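Local coordinates for putative SnoaL-like polyketide cyclase (Jannaschia sp., PDB 3KKG) that is a putative SnoaL-like polyketide cyclase that may catalyse ring closure of a polyketide substrate, at the interface of chains A and B. Coordinates in Å, arbitrary orientation; residue numbers count along the deposited sequence, not the author numbering. Chains: chain A/B, Putative SnoaL-like polyketide cyclase.

Contact 1: the interface of chains A and B. Residues chain A 112-114, 130-131; chain B 114, 116, 130.
In A:Phe130 and B:Phe130 alike, CG lies anti to the carbonyl carbon and beside the backbone N (chi1 -59°), which sends each ring across to strand 108-120 of the other subunit. There it meets a valine, A:Val114 or B:Val114, whose CG1 is set between the backbone N and the carbonyl carbon (chi1 60°), a placement that turns this methyl toward the partner's ring and valine. CG1 of A:Val114 lies over one face of the B:Phe130 ring near its CD1/CE1 rim, 3.7 Å from CD1 of B:Phe130; the two side chains run past each other in opposite directions, and the twin pair of A:Phe130 and B:Val114 repeats this. Across the middle the valines themselves meet tip to tip, their CG1 methyls 3.7 Å apart. The phenylalanines are also antiparallel neighbours, but they approach through their CB methylenes, 3.7 Å from one to the other, and not by ring stacking. The face that receives the valine is also turned toward the carbonyl O of the other phenylalanine, 4.3 Å above the plane and displaced toward the rim.

Farther along the ring of B:Phe130, CE2 comes within 3.7 Å of the carbonyl O of A:Pro112, while CZ reaches CG of the proline ring and CA of A:Asp113. CD2 lies beside the backbone of A:Thr131. The ring therefore packs against both strand 108-120 and strand 123-131 of chain A, which fits the 71 Å² of its surface buried here. At the opposite margin the other methyl of A:Val114, CG2, stands 4.0 Å from CD2 of B:Leu116. The patch is thus a sheet-to-sheet apolar core between two copies of the alpha+beta barrel expected for a SnoaL-like protein, probably a dimer. Beyond the CE2/CZ edge of the ring, the hydroxyl OG1 of A:Thr131 donates to the carbonyl O of A:Pro112 at 2.7 Å, joining strand 123-131 to strand 108-120, tilted 32° from the carbonyl plane.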
loop_
_atom_site.group_PDB
_atom_site.type_symbol
_atom_site.label_atom_id
_atom_site.label_comp_id
_atom_site.label_asym_id
_atom_site.label_seq_id
_atom_site.Cartn_x
_atom_site.Cartn_y
_atom_site.Cartn_z
ATOM N N PRO A 112 -4.593 -1.830 8.736
ATOM C CA PRO A 112 -3.899 -2.651 7.731
ATOM C C PRO A 112 -2.691 -1.904 7.205
ATOM O O PRO A 112 -2.638 -0.661 7.230
ATOM C CB PRO A 112 -4.966 -2.849 6.661
ATOM C CG PRO A 112 -5.686 -1.496 6.645
ATOM C CD PRO A 112 -5.710 -1.075 8.130
ATOM N N ASP A 113 -1.753 -2.631 6.628
ATOM C CA ASP A 113 -0.634 -2.010 5.959
ATOM C C ASP A 113 -0.190 -2.871 4.809
ATOM O O ASP A 113 -0.700 -3.989 4.590
ATOM C CB ASP A 113 0.441 -1.637 6.919
ATOM C CG ASP A 113 1.288 -2.753 7.398
ATOM O OD1 ASP A 113 1.102 -3.917 7.006
ATOM O OD2 ASP A 113 2.170 -2.482 8.259
ATOM N N VAL A 114 0.782 -2.388 4.083
ATOM C CA VAL A 114 1.426 -3.140 2.983
ATOM C C VAL A 114 2.859 -2.672 2.850
ATOM O O VAL A 114 3.178 -1.483 2.909
ATOM C CB VAL A 114 0.658 -2.992 1.682
ATOM C CG1 VAL A 114 0.555 -1.568 1.224
ATOM C CG2 VAL A 114 1.348 -3.862 0.595
ATOM N N PHE A 130 3.168 1.526 3.006
ATOM C CA PHE A 130 1.948 2.287 3.236
ATOM C C PHE A 130 1.133 1.699 4.355
ATOM O O PHE A 130 0.954 0.479 4.420
ATOM C CB PHE A 130 1.006 2.284 2.042
ATOM C CG PHE A 130 1.572 2.834 0.774
ATOM C CD1 PHE A 130 2.289 2.050 -0.091
ATOM C CD2 PHE A 130 1.311 4.145 0.379
ATOM C CE1 PHE A 130 2.799 2.580 -1.300
ATOM C CE2 PHE A 130 1.778 4.665 -0.812
ATOM C CZ PHE A 130 2.510 3.906 -1.629
ATOM N N THR A 131 0.553 2.543 5.194
ATOM C CA THR A 131 -0.592 2.214 6.050
ATOM C C THR A 131 -1.665 3.251 5.869
ATOM O O THR A 131 -1.580 4.088 4.997
ATOM C CB THR A 131 -0.141 1.976 7.493
ATOM O OG1 THR A 131 -1.259 1.457 8.254
ATOM C CG2 THR A 131 0.343 3.249 8.197
ATOM N N VAL B 114 -0.664 1.988 -4.311
ATOM C CA VAL B 114 -0.648 0.519 -4.483
ATOM C C VAL B 114 -2.066 0.003 -4.378
ATOM O O VAL B 114 -2.859 0.407 -3.524
ATOM C CB VAL B 114 0.275 -0.150 -3.481
ATOM C CG1 VAL B 114 -0.122 0.110 -2.059
ATOM C CG2 VAL B 114 0.297 -1.677 -3.766
ATOM N N LEU B 116 -4.281 -3.639 -4.469
ATOM C CA LEU B 116 -4.073 -5.053 -4.212
ATOM C C LEU B 116 -5.360 -5.761 -4.578
ATOM O O LEU B 116 -6.399 -5.594 -3.891
ATOM C CB LEU B 116 -3.697 -5.241 -2.738
ATOM C CG LEU B 116 -2.462 -4.413 -2.338
ATOM C CD1 LEU B 116 -2.793 -3.470 -1.230
ATOM C CD2 LEU B 116 -1.323 -5.290 -1.959
ATOM N N PHE B 130 -4.136 1.731 -1.141
ATOM C CA PHE B 130 -3.442 2.744 -0.356
ATOM C C PHE B 130 -2.751 3.747 -1.237
ATOM O O PHE B 130 -2.098 3.371 -2.216
ATOM C CB PHE B 130 -2.329 2.172 0.509
ATOM C CG PHE B 130 -2.751 1.136 1.498
ATOM C CD1 PHE B 130 -2.842 -0.188 1.157
ATOM C CD2 PHE B 130 -2.977 1.466 2.833
ATOM C CE1 PHE B 130 -3.220 -1.161 2.112
ATOM C CE2 PHE B 130 -3.318 0.522 3.781
ATOM C CZ PHE B 130 -3.445 -0.759 3.431
#

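Contact 2: the interface of chains A and B. Residues chain A 4, 78-80; chain B 79-81.
The methyl groups CG2 of A:Thr79 and B:Thr79 face each other at 4.0 Å and form the small apolar centre of this patch, where strand 72-81 of one subunit meets its copy. The same methyl of A:Thr79 also lies alongside B:Glu81, 3.7 Å from its CB, the two side chains running in opposite directions. Beyond CB the glutamate continues outward over chain A: CG is anti to the backbone N (chi1 -171°) and the chain stays extended beyond it, carrying the carboxylate past A:Val80 to A:Arg4. CG1 of A:Val80 packs obliquely against this carboxylate, 3.9 Å from CD of B:Glu81.

At the rim the guanidinium of A:Arg4 grips the carboxylate side-on, with one nitrogen to each oxygen. NE of A:Arg4 donates to OE2 of B:Glu81 at 2.8 Å, the salt-bridge contact, on the syn side. NH2 of A:Arg4 donates to OE1 of B:Glu81 at 3.1 Å, through the syn lone pair and nearly straight. The planes of the two groups are 40° apart, so the pairing is twisted. A third donor, the backbone N of A:Val80, reaches OE1 of B:Glu81 at 2.9 Å from above the carboxylate plane, 46° out of it. OE1 thus accepts two bonds from different directions, which should restrict rotation of the carboxylate and probably favour its charged form. Nearby, water 1 joins the carbonyl O atoms of A:Val80 and B:Val80, at 2.7 Å from each. With 89 Å² of B:Glu81 buried, the patch probably helps fix the register of the two subunits and holds the N-terminal segment of chain A against chain B in the deposited dimer.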
loop_
_atom_site.group_PDB
_atom_site.type_symbol
_atom_site.label_atom_id
_atom_site.label_comp_id
_atom_site.label_asym_id
_atom_site.label_seq_id
_atom_site.Cartn_x
_atom_site.Cartn_y
_atom_site.Cartn_z
ATOM N N ARG A 4 6.081 -21.562 -5.936
ATOM C CA ARG A 4 7.188 -20.621 -5.882
ATOM C C ARG A 4 8.469 -21.276 -6.360
ATOM O O ARG A 4 8.768 -22.410 -6.024
ATOM C CB ARG A 4 7.388 -20.136 -4.448
ATOM C CG ARG A 4 6.275 -19.190 -4.022
ATOM C CD ARG A 4 6.280 -18.816 -2.555
ATOM N NE ARG A 4 5.222 -17.875 -2.323
ATOM C CZ ARG A 4 4.777 -17.503 -1.143
ATOM N NH1 ARG A 4 5.373 -17.971 -0.039
ATOM N NH2 ARG A 4 3.770 -16.651 -1.044
ATOM N N VAL A 78 1.076 -12.779 1.769
ATOM C CA VAL A 78 2.381 -12.666 1.163
ATOM C C VAL A 78 2.202 -12.992 -0.341
ATOM O O VAL A 78 1.635 -14.042 -0.703
ATOM C CB VAL A 78 3.391 -13.613 1.756
ATOM C CG1 VAL A 78 4.726 -13.539 1.039
ATOM C CG2 VAL A 78 3.489 -13.358 3.291
ATOM N N THR A 79 2.681 -12.100 -1.182
ATOM C CA THR A 79 2.662 -12.284 -2.616
ATOM C C THR A 79 4.041 -12.062 -3.132
ATOM O O THR A 79 4.615 -10.970 -2.952
ATOM C CB THR A 79 1.642 -11.328 -3.229
ATOM O OG1 THR A 79 0.341 -11.765 -2.837
ATOM C CG2 THR A 79 1.705 -11.263 -4.800
ATOM N N VAL A 80 4.585 -13.019 -3.862
ATOM C CA VAL A 80 5.910 -12.861 -4.425
ATOM C C VAL A 80 5.899 -13.163 -5.904
ATOM O O VAL A 80 5.291 -14.132 -6.327
ATOM C CB VAL A 80 6.975 -13.778 -3.706
ATOM C CG1 VAL A 80 6.540 -15.242 -3.750
ATOM C CG2 VAL A 80 8.371 -13.618 -4.304
ATOM N N THR B 79 3.013 -7.071 -9.794
ATOM C CA THR B 79 3.451 -8.299 -9.168
ATOM C C THR B 79 2.274 -9.203 -9.043
ATOM O O THR B 79 1.271 -8.848 -8.394
ATOM C CB THR B 79 4.090 -7.973 -7.821
ATOM O OG1 THR B 79 5.318 -7.290 -8.072
ATOM C CG2 THR B 79 4.385 -9.242 -6.939
ATOM N N VAL B 80 2.375 -10.416 -9.555
ATOM C CA VAL B 80 1.284 -11.362 -9.443
ATOM C C VAL B 80 1.776 -12.678 -8.890
ATOM O O VAL B 80 2.816 -13.165 -9.301
ATOM C CB VAL B 80 0.564 -11.605 -10.826
ATOM C CG1 VAL B 80 1.569 -12.063 -11.882
ATOM C CG2 VAL B 80 -0.582 -12.609 -10.711
ATOM N N GLU B 81 0.988 -13.254 -7.980
ATOM C CA GLU B 81 1.137 -14.646 -7.543
ATOM C C GLU B 81 -0.244 -15.256 -7.473
ATOM O O GLU B 81 -1.097 -14.853 -6.665
ATOM C CB GLU B 81 1.824 -14.738 -6.198
ATOM C CG GLU B 81 2.173 -16.188 -5.864
ATOM C CD GLU B 81 2.937 -16.382 -4.603
ATOM O OE1 GLU B 81 3.018 -15.482 -3.762
ATOM O OE2 GLU B 81 3.383 -17.550 -4.407
HETATM O O HOH W 1 4.513 -15.236 -8.715
#

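Contact 1 and contact 2 lie along the same two-fold interface, the centres of their C-alpha atoms about 15 Å apart, and share no residue. Contact 1 uses strands 108-120 and 123-131, whereas contact 2 uses strand 72-81 and the segment preceding helix 6-16. Their chemistry is complementary: hydrocarbon packing in contact 1, charge pairing and a water bridge in contact 2. Both patches straddle the two-fold axis, so each overlaps its twin; contact at two levels along the axis should limit rocking of one subunit against the other. Dimers are common in SnoaL-like proteins, so this assembly is plausibly the biological one.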